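2-dehydropantoate 2-reductase (Bacillus subtilis, PDB 3EGO) probably catalyses the NADPH-dependent reduction of 2-dehydropantoate (ketopantoate) to (R)-pantoate in the pathway to pantothenate. Local coordinates at residues A219-I222 against L223-E226; L209-M212 against K213-Q217; D153-N156 against I157-H161. One frame throughout, in Å; residues are numbered along the deposited sequence.

Contact 1. Residues A219-I222 against L223-E226; sequences ACRI and LKLE
Cys220 O receives Leu225 N at 3.3 Å in a nearly straight hydrogen bond. One residue earlier along the acceptors, Ala219 O takes Leu223 N at 3.0 Å, an ordinary i to i+4 bond of the helix. Between these two donors Lys224 N reaches Arg221 O at 3.1 Å, a weak bond bent to 139°. Lys224 has positive phi (56°), and the 6→1 and 5→2 pairing around it is a Schellman motif: Lys224 is the C-prime residue at which helix 206-223 ends and the chain turns off toward helix 228-241.

The apolar contact sits beside that wrap. Cys220 SG, anti to its own backbone N (chi1 -179°), lies 4.0 Å from Leu225 CB, while Leu225 itself packs on Thr179 and Ile183 of helix 174-195. Leu223 lays its CG over Ala219 O at 3.4 Å and goes on to meet Leu182 and Leu268, on two different helices.

On the exposed flank the long chains of Arg221 and Lys224 run side by side in the same direction. Arg221 NH1 touches Lys224 CG at 3.5 Å, approaching it obliquely; the two charged ends stay apart, with Arg221 NH1 and Lys224 NZ separated by 5.0 Å. Gln275 takes a hydrogen bond from Arg221 NH1 through OE1 and gives one to Ile222 O through NE2.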
loop_
_atom_site.group_PDB
_atom_site.type_symbol
_atom_site.label_atom_id
_atom_site.label_comp_id
_atom_site.label_asym_id
_atom_site.label_seq_id
_atom_site.Cartn_x
_atom_site.Cartn_y
_atom_site.Cartn_z
ATOM N N ALA A 219 -15.276 10.859 -3.811
ATOM C CA ALA A 219 -16.313 10.309 -2.943
ATOM C C ALA A 219 -17.458 11.284 -2.828
ATOM O O ALA A 219 -18.616 10.897 -2.916
ATOM C CB ALA A 219 -15.734 10.027 -1.542
ATOM N N CYS A 220 -17.108 12.551 -2.628
ATOM C CA CYS A 220 -18.102 13.620 -2.494
ATOM C C CYS A 220 -19.061 13.659 -3.690
ATOM O O CYS A 220 -20.282 13.670 -3.514
ATOM C CB CYS A 220 -17.393 14.953 -2.255
ATOM S SG CYS A 220 -18.477 16.416 -2.044
ATOM N N ARG A 221 -18.518 13.630 -4.909
ATOM C CA ARG A 221 -19.357 13.562 -6.108
ATOM C C ARG A 221 -20.200 12.292 -6.232
ATOM O O ARG A 221 -21.386 12.360 -6.597
ATOM C CB ARG A 221 -18.536 13.772 -7.379
ATOM C CG ARG A 221 -19.357 13.684 -8.665
ATOM C CD ARG A 221 -20.552 14.698 -8.682
ATOM N NE ARG A 221 -21.408 14.492 -9.856
ATOM C CZ ARG A 221 -22.385 13.591 -9.914
ATOM N NH1 ARG A 221 -22.660 12.834 -8.850
ATOM N NH2 ARG A 221 -23.096 13.443 -11.027
ATOM N N ILE A 222 -19.617 11.126 -5.946
ATOM C CA ILE A 222 -20.345 9.867 -6.047
ATOM C C ILE A 222 -21.562 9.877 -5.103
ATOM O O ILE A 222 -22.660 9.399 -5.450
ATOM C CB ILE A 222 -19.418 8.654 -5.665
ATOM C CG1 ILE A 222 -18.354 8.411 -6.751
ATOM C CG2 ILE A 222 -20.210 7.408 -5.453
ATOM C CD1 ILE A 222 -17.069 7.696 -6.212
ATOM N N LEU A 223 -21.365 10.430 -3.910
ATOM C CA LEU A 223 -22.438 10.461 -2.899
ATOM C C LEU A 223 -23.415 11.626 -3.102
ATOM O O LEU A 223 -24.489 11.671 -2.444
ATOM C CB LEU A 223 -21.839 10.567 -1.488
ATOM C CG LEU A 223 -20.993 9.378 -1.046
ATOM C CD1 LEU A 223 -20.175 9.758 0.180
ATOM C CD2 LEU A 223 -21.819 8.089 -0.808
ATOM N N LYS A 224 -23.021 12.584 -3.947
ATOM C CA LYS A 224 -23.808 13.793 -4.177
ATOM C C LYS A 224 -24.083 14.543 -2.868
ATOM O O LYS A 224 -25.232 14.854 -2.538
ATOM C CB LYS A 224 -25.125 13.409 -4.857
ATOM C CG LYS A 224 -24.952 12.867 -6.261
ATOM C CD LYS A 224 -26.192 12.130 -6.723
ATOM C CE LYS A 224 -26.122 11.831 -8.201
ATOM N NZ LYS A 224 -27.300 11.025 -8.644
ATOM N N LEU A 225 -23.026 14.821 -2.120
ATOM C CA LEU A 225 -23.160 15.472 -0.828
ATOM C C LEU A 225 -23.639 16.903 -0.975
ATOM O O LEU A 225 -23.072 17.675 -1.754
ATOM C CB LEU A 225 -21.820 15.468 -0.103
ATOM C CG LEU A 225 -21.322 14.068 0.254
ATOM C CD1 LEU A 225 -20.121 14.190 1.155
ATOM C CD2 LEU A 225 -22.437 13.262 0.911
ATOM N N GLU A 226 -24.656 17.255 -0.193
ATOM C CA GLU A 226 -25.208 18.604 -0.192
ATOM C C GLU A 226 -24.103 19.654 -0.093
ATOM O O GLU A 226 -23.740 20.277 -1.088
ATOM C CB GLU A 226 -26.227 18.768 0.950
#

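Contact 2. Residues L209-M212 against K213-Q217; sequences LAFM and KLVFQ
Phe211 and Val215, one helical turn apart, make the close side-chain contact here: ring atom Phe211 CE2 lies 3.8 Å from methyl Val215 CG2, and the two side chains cross at a slant. A chi1 of 173° sets Val215 CG1 anti to the backbone N and leaves CG2 on the side of Phe211, where it also rests 3.6 Å from Phe211 O. That same oxygen accepts Val215 N at 3.0 Å. The next bond, Phe216 N to Met212 O, is shorter at 2.7 Å, and the two before it run from Lys213 N to Leu209 O and from Leu214 N to Ala210 O.

The packed side continues into other helices and across to the second subunit. Val215 meets Leu191, Leu282 and Leu285, Met212 reaches Cys187 and Leu191, and the Phe216 ring meets that of Trp232 with the planes at about 50°. Phe211 makes an edge-to-face contact with His281 of its own chain and stacks on Phe284 of the second subunit, where Leu214, whose CG lies 3.5 Å from Ala210 O, packs against that subunit's His281.

Toward solvent the contact thins to backbone and aliphatic carbon. Lys213 is the exposed residue: its CB sits 3.5 Å from Ala210 O, and from there the side chain runs extended, away from the preceding turn and along Trp232 of helix 228-241.

The whole is a regular alpha-helical i to i+4 pattern in helix 206-223 of the all-helical C-terminal domain, with one flank at the dimer interface.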
loop_
_atom_site.group_PDB
_atom_site.type_symbol
_atom_site.label_atom_id
_atom_site.label_comp_id
_atom_site.label_asym_id
_atom_site.label_seq_id
_atom_site.Cartn_x
_atom_site.Cartn_y
_atom_site.Cartn_z
ATOM N N LEU A 209 -2.243 15.282 2.512
ATOM C CA LEU A 209 -3.468 16.082 2.590
ATOM C C LEU A 209 -4.065 16.276 1.196
ATOM O O LEU A 209 -5.284 16.151 0.981
ATOM C CB LEU A 209 -3.140 17.441 3.255
ATOM C CG LEU A 209 -4.216 18.523 3.450
ATOM C CD1 LEU A 209 -5.209 18.190 4.548
ATOM C CD2 LEU A 209 -3.501 19.818 3.778
ATOM N N ALA A 210 -3.196 16.610 0.243
ATOM C CA ALA A 210 -3.580 16.751 -1.160
ATOM C C ALA A 210 -4.117 15.437 -1.740
ATOM O O ALA A 210 -5.116 15.424 -2.480
ATOM C CB ALA A 210 -2.366 17.273 -2.011
ATOM N N PHE A 211 -3.470 14.320 -1.410
ATOM C CA PHE A 211 -4.032 13.045 -1.852
ATOM C C PHE A 211 -5.397 12.762 -1.214
ATOM O O PHE A 211 -6.339 12.363 -1.894
ATOM C CB PHE A 211 -3.039 11.911 -1.566
ATOM C CG PHE A 211 -3.344 10.641 -2.302
ATOM C CD1 PHE A 211 -2.620 10.292 -3.452
ATOM C CD2 PHE A 211 -4.333 9.790 -1.847
ATOM C CE1 PHE A 211 -2.916 9.104 -4.142
ATOM C CE2 PHE A 211 -4.621 8.575 -2.513
ATOM C CZ PHE A 211 -3.915 8.240 -3.677
ATOM N N MET A 212 -5.521 12.984 0.098
ATOM C CA MET A 212 -6.857 12.903 0.734
ATOM C C MET A 212 -7.924 13.759 0.030
ATOM O O MET A 212 -9.053 13.321 -0.171
ATOM C CB MET A 212 -6.795 13.272 2.237
ATOM C CG MET A 212 -7.975 12.659 3.057
ATOM S SD MET A 212 -7.917 12.817 4.872
ATOM C CE MET A 212 -7.607 14.550 5.065
ATOM N N LYS A 213 -7.562 14.985 -0.334
ATOM C CA LYS A 213 -8.512 15.883 -1.015
ATOM C C LYS A 213 -8.993 15.285 -2.325
ATOM O O LYS A 213 -10.184 15.360 -2.668
ATOM C CB LYS A 213 -7.871 17.238 -1.259
ATOM C CG LYS A 213 -8.868 18.389 -1.339
ATOM C CD LYS A 213 -8.166 19.658 -1.749
ATOM C CE LYS A 213 -9.180 20.768 -2.010
ATOM N NZ LYS A 213 -8.478 22.091 -1.956
ATOM N N LEU A 214 -8.061 14.674 -3.068
ATOM C CA LEU A 214 -8.402 14.004 -4.321
ATOM C C LEU A 214 -9.374 12.859 -4.088
ATOM O O LEU A 214 -10.307 12.635 -4.869
ATOM C CB LEU A 214 -7.127 13.487 -5.017
ATOM C CG LEU A 214 -6.186 14.517 -5.644
ATOM C CD1 LEU A 214 -4.959 13.821 -6.211
ATOM C CD2 LEU A 214 -6.942 15.306 -6.724
ATOM N N VAL A 215 -9.134 12.095 -3.018
ATOM C CA VAL A 215 -10.081 11.054 -2.633
ATOM C C VAL A 215 -11.428 11.697 -2.220
ATOM O O VAL A 215 -12.487 11.264 -2.642
ATOM C CB VAL A 215 -9.526 10.187 -1.480
ATOM C CG1 VAL A 215 -10.574 9.222 -0.978
ATOM C CG2 VAL A 215 -8.294 9.388 -1.992
ATOM N N PHE A 216 -11.365 12.746 -1.411
ATOM C CA PHE A 216 -12.628 13.410 -0.992
ATOM C C PHE A 216 -13.488 13.828 -2.221
ATOM O O PHE A 216 -14.703 13.577 -2.311
ATOM C CB PHE A 216 -12.288 14.635 -0.145
ATOM C CG PHE A 216 -13.494 15.454 0.206
ATOM C CD1 PHE A 216 -14.257 15.123 1.317
ATOM C CD2 PHE A 216 -13.885 16.527 -0.592
ATOM C CE1 PHE A 216 -15.398 15.868 1.642
ATOM C CE2 PHE A 216 -15.022 17.279 -0.263
ATOM C CZ PHE A 216 -15.766 16.934 0.848
ATOM N N GLN A 217 -12.832 14.460 -3.190
ATOM C CA GLN A 217 -13.536 14.967 -4.365
ATOM C C GLN A 217 -14.268 13.880 -5.106
ATOM O O GLN A 217 -15.402 14.093 -5.520
ATOM C CB GLN A 217 -12.591 15.744 -5.287
ATOM C CG GLN A 217 -12.006 16.993 -4.596
ATOM C CD GLN A 217 -11.019 17.764 -5.459
ATOM O OE1 GLN A 217 -10.889 18.986 -5.317
ATOM N NE2 GLN A 217 -10.327 17.059 -6.373
#

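Contact 3. Residues D153-N156 against I157-H161; sequences DRLN and ILFQH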
loop_
_atom_site.group_PDB
_atom_site.type_symbol
_atom_site.label_atom_id
_atom_site.label_comp_id
_atom_site.label_asym_id
_atom_site.label_seq_id
_atom_site.Cartn_x
_atom_site.Cartn_y
_atom_site.Cartn_z
ATOM N N ASP A 153 -42.461 5.764 14.400
ATOM C CA ASP A 153 -43.115 5.701 15.707
ATOM C C ASP A 153 -43.013 4.307 16.305
ATOM O O ASP A 153 -43.027 4.155 17.511
ATOM C CB ASP A 153 -44.572 6.170 15.626
ATOM C CG ASP A 153 -44.684 7.681 15.501
ATOM O OD1 ASP A 153 -43.691 8.420 15.801
ATOM O OD2 ASP A 153 -45.785 8.123 15.117
ATOM N N ARG A 154 -42.872 3.294 15.454
ATOM C CA ARG A 154 -42.690 1.923 15.944
ATOM C C ARG A 154 -41.597 1.768 17.010
ATOM O O ARG A 154 -41.690 0.894 17.865
ATOM C CB ARG A 154 -42.451 0.937 14.782
ATOM C CG ARG A 154 -43.727 0.453 14.123
ATOM C CD ARG A 154 -43.479 -0.503 12.959
ATOM N NE ARG A 154 -43.111 -1.865 13.346
ATOM C CZ ARG A 154 -43.966 -2.791 13.786
ATOM N NH1 ARG A 154 -45.253 -2.496 13.964
ATOM N NH2 ARG A 154 -43.528 -4.013 14.075
ATOM N N LEU A 155 -40.578 2.621 16.981
ATOM C CA LEU A 155 -39.511 2.509 17.979
ATOM C C LEU A 155 -39.648 3.419 19.199
ATOM O O LEU A 155 -38.734 3.461 20.031
ATOM C CB LEU A 155 -38.146 2.702 17.342
ATOM C CG LEU A 155 -37.833 1.767 16.174
ATOM C CD1 LEU A 155 -36.407 1.950 15.743
ATOM C CD2 LEU A 155 -38.152 0.278 16.472
ATOM N N ASN A 156 -40.788 4.116 19.310
ATOM C CA ASN A 156 -41.031 5.114 20.366
ATOM C C ASN A 156 -40.969 4.535 21.755
ATOM O O ASN A 156 -40.308 5.094 22.630
ATOM C CB ASN A 156 -42.437 5.760 20.224
ATOM C CG ASN A 156 -42.515 6.826 19.131
ATOM O OD1 ASN A 156 -41.500 7.237 18.552
ATOM N ND2 ASN A 156 -43.746 7.293 18.852
ATOM N N ILE A 157 -41.676 3.433 21.970
ATOM C CA ILE A 157 -41.739 2.851 23.298
ATOM C C ILE A 157 -40.392 2.236 23.574
ATOM O O ILE A 157 -39.822 2.451 24.649
ATOM C CB ILE A 157 -42.918 1.846 23.464
ATOM C CG1 ILE A 157 -44.255 2.582 23.374
ATOM C CG2 ILE A 157 -42.855 1.150 24.806
ATOM C CD1 ILE A 157 -45.463 1.637 23.262
ATOM N N LEU A 158 -39.841 1.540 22.576
ATOM C CA LEU A 158 -38.547 0.881 22.759
ATOM C C LEU A 158 -37.510 1.886 23.251
ATOM O O LEU A 158 -36.819 1.615 24.214
ATOM C CB LEU A 158 -38.076 0.175 21.482
ATOM C CG LEU A 158 -38.764 -1.161 21.170
ATOM C CD1 LEU A 158 -38.762 -1.425 19.676
ATOM C CD2 LEU A 158 -38.094 -2.305 21.973
ATOM N N PHE A 159 -37.418 3.046 22.592
ATOM C CA PHE A 159 -36.397 4.019 22.869
ATOM C C PHE A 159 -36.883 5.176 23.737
ATOM O O PHE A 159 -36.190 6.175 23.872
ATOM C CB PHE A 159 -35.781 4.586 21.582
ATOM C CG PHE A 159 -35.027 3.584 20.767
ATOM C CD1 PHE A 159 -34.510 2.420 21.345
ATOM C CD2 PHE A 159 -34.835 3.805 19.391
ATOM C CE1 PHE A 159 -33.797 1.496 20.563
ATOM C CE2 PHE A 159 -34.113 2.896 18.600
ATOM C CZ PHE A 159 -33.599 1.732 19.196
ATOM N N GLN A 160 -38.050 5.021 24.352
ATOM C CA GLN A 160 -38.615 6.074 25.193
ATOM C C GLN A 160 -37.666 6.484 26.314
ATOM O O GLN A 160 -37.480 7.672 26.569
ATOM C CB GLN A 160 -39.962 5.620 25.798
ATOM C CG GLN A 160 -40.643 6.737 26.607
ATOM C CD GLN A 160 -41.957 6.328 27.247
ATOM O OE1 GLN A 160 -42.362 5.156 27.199
ATOM N NE2 GLN A 160 -42.641 7.305 27.854
ATOM N N HIS A 161 -37.081 5.494 26.995
ATOM C CA HIS A 161 -36.199 5.758 28.119
ATOM C C HIS A 161 -34.830 5.120 27.961
ATOM O O HIS A 161 -34.725 3.903 27.750
ATOM C CB HIS A 161 -36.853 5.258 29.407
ATOM C CG HIS A 161 -38.046 6.068 29.808
ATOM N ND1 HIS A 161 -39.287 5.512 30.028
ATOM C CD2 HIS A 161 -38.187 7.403 30.000
ATOM C CE1 HIS A 161 -40.141 6.467 30.354
ATOM N NE2 HIS A 161 -39.501 7.622 30.342
HETATM O O HOH W 1 -41.464 0.724 20.461
#
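Leu155 carries this contact, and its side chain can be followed outward. CB lies 4.0 Å from Phe159 CD2, at the near side of the ring. A chi1 of -56° places CG opposite the carbonyl carbon, and chi2 of -173° then sends CD1 to Phe159 and CD2 to Leu158. CD1 runs on beside the phenyl group to meet Phe159 CE2 at 3.8 Å, the two side chains lying alongside and pointing the same way. CD2 touches Leu158 CD1 at 3.7 Å, where the chains cross at an angle. Beyond them Leu70, on strand 70-73, is touched by Leu155, Leu158 and Phe159, and the Phe159 ring makes an edge-to-face contact with Trp144.

The backbone closes up beside this cluster. Phe159 N donates to Leu155 O at 2.9 Å, and a type I turn runs from Ile157 to Gln160. Next to that bond a water links Arg154 O and Leu158 N, which are not bonded directly: it donates to Arg154 O at 2.6 Å and accepts from Leu158 N at 2.8 Å. Asn156 ND2 reaches back to Asp153 OD1 in a weak bond of 3.3 Å. Arg154 ties the segment to the sheet, its NE bonded to Asn94 OD1 on strand 94-97.

Apolar carbon thus packs the connection between strands 142-146 and 168-170 on the sheet, while a water-bridged pair and a few polar bonds, one of them weak, tie down the backbone and the Arg154 end.

Along the chain contact 3 comes first, then contact 2, then contact 1. Contacts 2 and 1 follow one another on helix 206-223, their centres 13 Å apart: contact 2 lies within the helix, contact 1 closes it. Both belong to the C-terminal domain that also holds the predicted proton donor Lys181. Contact 3 belongs to the connection between strands 142-146 and 168-170, packed on the large mixed sheet of the Rossmann-type half, with its centre about 41 Å from that of contact 2 and 32 Å from that of contact 1. The three thus sample both halves of a two-domain reductase: the Rossmann-type half that probably binds NADP(H), and the helical C-terminal domain, which meets the second subunit at contact 2.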